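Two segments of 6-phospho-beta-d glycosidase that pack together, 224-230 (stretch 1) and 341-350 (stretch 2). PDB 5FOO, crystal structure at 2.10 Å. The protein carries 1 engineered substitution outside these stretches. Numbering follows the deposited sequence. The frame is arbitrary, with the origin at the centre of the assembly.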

# COMPACT_ATOMS: atom_id res chain seq x y z
N ASN A 224 -4.25 5.39 3.30
CA ASN A 224 -5.65 4.94 3.57
C ASN A 224 -6.49 6.14 3.93
O ASN A 224 -6.11 7.02 4.75
CB ASN A 224 -5.69 3.96 4.72
CG ASN A 224 -5.54 2.49 4.28
OD1 ASN A 224 -6.54 1.81 3.95
ND2 ASN A 224 -4.28 1.96 4.34
N LEU A 225 -7.65 6.24 3.31
CA LEU A 225 -8.59 7.23 3.76
C LEU A 225 -9.90 6.51 4.20
O LEU A 225 -10.96 7.11 4.23
CB LEU A 225 -8.79 8.27 2.65
CG LEU A 225 -9.16 9.73 2.87
CD1 LEU A 225 -8.40 10.46 3.96
CD2 LEU A 225 -8.93 10.44 1.55
N THR A 226 -9.78 5.24 4.55
CA THR A 226 -10.95 4.44 5.02
C THR A 226 -11.67 5.17 6.17
O THR A 226 -11.03 5.54 7.11
CB THR A 226 -10.49 3.05 5.42
OG1 THR A 226 -9.84 2.41 4.29
CG2 THR A 226 -11.68 2.15 5.92
N PRO A 227 -12.97 5.50 6.05
CA PRO A 227 -13.62 6.13 7.14
C PRO A 227 -13.64 5.24 8.41
O PRO A 227 -13.65 4.01 8.29
CB PRO A 227 -15.06 6.30 6.65
CG PRO A 227 -14.93 6.33 5.17
CD PRO A 227 -13.91 5.24 4.96
N ALA A 228 -13.59 5.88 9.59
CA ALA A 228 -13.79 5.17 10.88
C ALA A 228 -15.24 5.45 11.27
O ALA A 228 -15.54 6.49 11.85
CB ALA A 228 -12.80 5.68 11.91
N TYR A 229 -16.16 4.60 10.81
CA TYR A 229 -17.59 4.89 10.97
C TYR A 229 -17.95 4.71 12.46
O TYR A 229 -17.66 3.66 13.02
CB TYR A 229 -18.47 3.94 10.13
CG TYR A 229 -18.36 4.10 8.62
CD1 TYR A 229 -18.57 5.34 7.99
CD2 TYR A 229 -18.11 3.02 7.83
CE1 TYR A 229 -18.52 5.47 6.61
CE2 TYR A 229 -18.04 3.12 6.46
CZ TYR A 229 -18.24 4.33 5.85
OH TYR A 229 -18.13 4.35 4.50
N PRO A 230 -18.60 5.72 13.09
CA PRO A 230 -18.96 5.60 14.51
C PRO A 230 -20.02 4.56 14.71
O PRO A 230 -20.89 4.42 13.87
CB PRO A 230 -19.49 6.96 14.84
CG PRO A 230 -20.02 7.50 13.53
CD PRO A 230 -19.00 7.04 12.54
N ILE A 341 -17.68 -6.35 4.05
CA ILE A 341 -17.74 -5.81 2.71
C ILE A 341 -18.75 -4.63 2.73
O ILE A 341 -19.97 -4.80 3.08
CB ILE A 341 -18.20 -6.92 1.76
CG1 ILE A 341 -17.10 -8.03 1.77
CG2 ILE A 341 -18.56 -6.35 0.33
CD1 ILE A 341 -17.40 -9.19 0.84
N TYR A 342 -18.24 -3.43 2.39
CA TYR A 342 -19.03 -2.20 2.37
C TYR A 342 -18.49 -1.23 1.25
O TYR A 342 -17.75 -0.29 1.54
CB TYR A 342 -18.97 -1.54 3.78
CG TYR A 342 -19.99 -0.49 3.95
CD1 TYR A 342 -21.37 -0.81 3.99
CD2 TYR A 342 -19.62 0.85 3.98
CE1 TYR A 342 -22.33 0.20 4.11
CE2 TYR A 342 -20.55 1.83 4.15
CZ TYR A 342 -21.89 1.51 4.17
OH TYR A 342 -22.75 2.56 4.23
N PRO A 343 -18.81 -1.50 -0.02
CA PRO A 343 -18.28 -0.70 -1.17
C PRO A 343 -18.66 0.80 -1.19
O PRO A 343 -18.00 1.59 -1.85
CB PRO A 343 -18.87 -1.43 -2.40
CG PRO A 343 -20.09 -2.10 -1.89
CD PRO A 343 -19.71 -2.57 -0.50
N GLU A 344 -19.66 1.17 -0.45
CA GLU A 344 -20.09 2.54 -0.33
C GLU A 344 -19.02 3.37 0.23
O GLU A 344 -18.98 4.57 -0.02
CB GLU A 344 -21.30 2.65 0.57
CG GLU A 344 -22.55 1.99 0.03
CD GLU A 344 -22.79 0.51 0.45
OE1 GLU A 344 -21.81 -0.28 0.67
OE2 GLU A 344 -23.99 0.17 0.53
N ALA A 345 -18.16 2.76 1.02
CA ALA A 345 -17.03 3.52 1.56
C ALA A 345 -16.16 4.17 0.47
O ALA A 345 -15.52 5.18 0.71
CB ALA A 345 -16.15 2.65 2.47
N VAL A 346 -16.10 3.56 -0.71
CA VAL A 346 -15.33 4.16 -1.83
C VAL A 346 -15.85 5.52 -2.22
O VAL A 346 -15.07 6.40 -2.49
CB VAL A 346 -15.35 3.28 -3.03
CG1 VAL A 346 -14.63 3.98 -4.22
CG2 VAL A 346 -14.67 1.97 -2.70
N TYR A 347 -17.18 5.69 -2.24
CA TYR A 347 -17.81 6.96 -2.51
C TYR A 347 -17.46 7.93 -1.41
O TYR A 347 -17.00 9.07 -1.68
CB TYR A 347 -19.34 6.79 -2.64
CG TYR A 347 -20.11 8.09 -2.77
CD1 TYR A 347 -20.21 8.78 -4.01
CD2 TYR A 347 -20.74 8.63 -1.69
CE1 TYR A 347 -20.94 9.97 -4.11
CE2 TYR A 347 -21.42 9.82 -1.78
CZ TYR A 347 -21.52 10.47 -2.98
OH TYR A 347 -22.21 11.63 -2.93
N ASP A 348 -17.58 7.49 -0.16
CA ASP A 348 -17.21 8.37 0.97
C ASP A 348 -15.77 8.88 0.89
O ASP A 348 -15.53 10.03 1.19
CB ASP A 348 -17.46 7.75 2.35
CG ASP A 348 -18.96 7.47 2.62
OD1 ASP A 348 -19.84 8.13 2.05
OD2 ASP A 348 -19.27 6.54 3.37
N ILE A 349 -14.84 8.01 0.52
CA ILE A 349 -13.45 8.41 0.30
C ILE A 349 -13.37 9.49 -0.84
O ILE A 349 -12.64 10.48 -0.76
CB ILE A 349 -12.62 7.17 -0.06
CG1 ILE A 349 -12.41 6.29 1.23
CG2 ILE A 349 -11.29 7.52 -0.64
CD1 ILE A 349 -11.85 4.91 0.91
N ALA A 350 -14.14 9.26 -1.89
CA ALA A 350 -14.11 10.14 -3.06
C ALA A 350 -14.60 11.53 -2.69
O ALA A 350 -13.98 12.52 -3.08
CB ALA A 350 -14.91 9.53 -4.21

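This is a small, mostly apolar contact in which a loop running into a short strand lies against one side of a helix, with a single side-chain hydrogen bond, from Tyr 229 to Asp 348, fixing its polar end. The two stretches bury 324 Å² between them, and Tyr 229 and Ile 349 contribute the largest shares.

The contact follows the spacing of the helix. Ala 345, Asp 348 and Ile 349 recur at intervals of three and four, so they fall on the same side of the helix, while Val 346 and Ala 350 point away. The backbone bond from Ile 349 N to Ala 345 O, 2.9 Å, holds two of these contact residues one turn apart. The strand that includes Tyr 229 and Pro 230 runs at 106° to the helix, with 11.7 Å between axes, a gap too wide for backbone contact there; the side chain of Tyr 229 reaches across it.

Tyr 229 does so with chi1 at -68° (m), which brings its hydroxyl to Ala 345 and Asp 348. Tyr 229 OH donates to Asp 348 OD2 at 2.7 Å, and the carboxylate oxygen lies near the plane of the ring, at its edge, as suits a phenol donor. Asp 348, also m, turns its carboxylate to meet it. The same hydroxyl is closely packed: Tyr 229 OH is 3.2 Å from Ala 345 CA and 3.3 Å from Ala 345 CB, so it rests directly on the alanine.

Tyr 342, in the loop ahead of the helix, adds a second aromatic ring. The ring centroids of Tyr 229 and Tyr 342 are 5.6 Å apart and the planes nearly perpendicular at 84°, in an oblique arrangement. Tyr 229 CE2 and Tyr 342 CE2 approach to 3.6 Å, and Tyr 229 OH lies at the edge of the Tyr 342 ring, 3.5 Å from Tyr 342 CE2.

Pro 227 carries the packing along the helix. Pro 227 CD is 4.2 Å from both Ala 345 CB and Ile 349 CG1, and Pro 227 CG is 4.0 Å from Asp 348 CB, so one compact ring touches all three helix positions. Farther along, the CA-to-CB bond of Ile 349 points sideways, but the end of its side chain comes nearer the loop. Leu 225 O sits 3.4 Å from Ile 349 CG1, and Leu 225 CB is 4.2 Å from Ile 349 CG2, so backbone and side chain of the leucine both meet the isoleucine.

The rule to read here is economical: one side of the helix offers alanine, aspartate and isoleucine; the proline and leucine pack on it, and one tyrosine supplies the single directional bond.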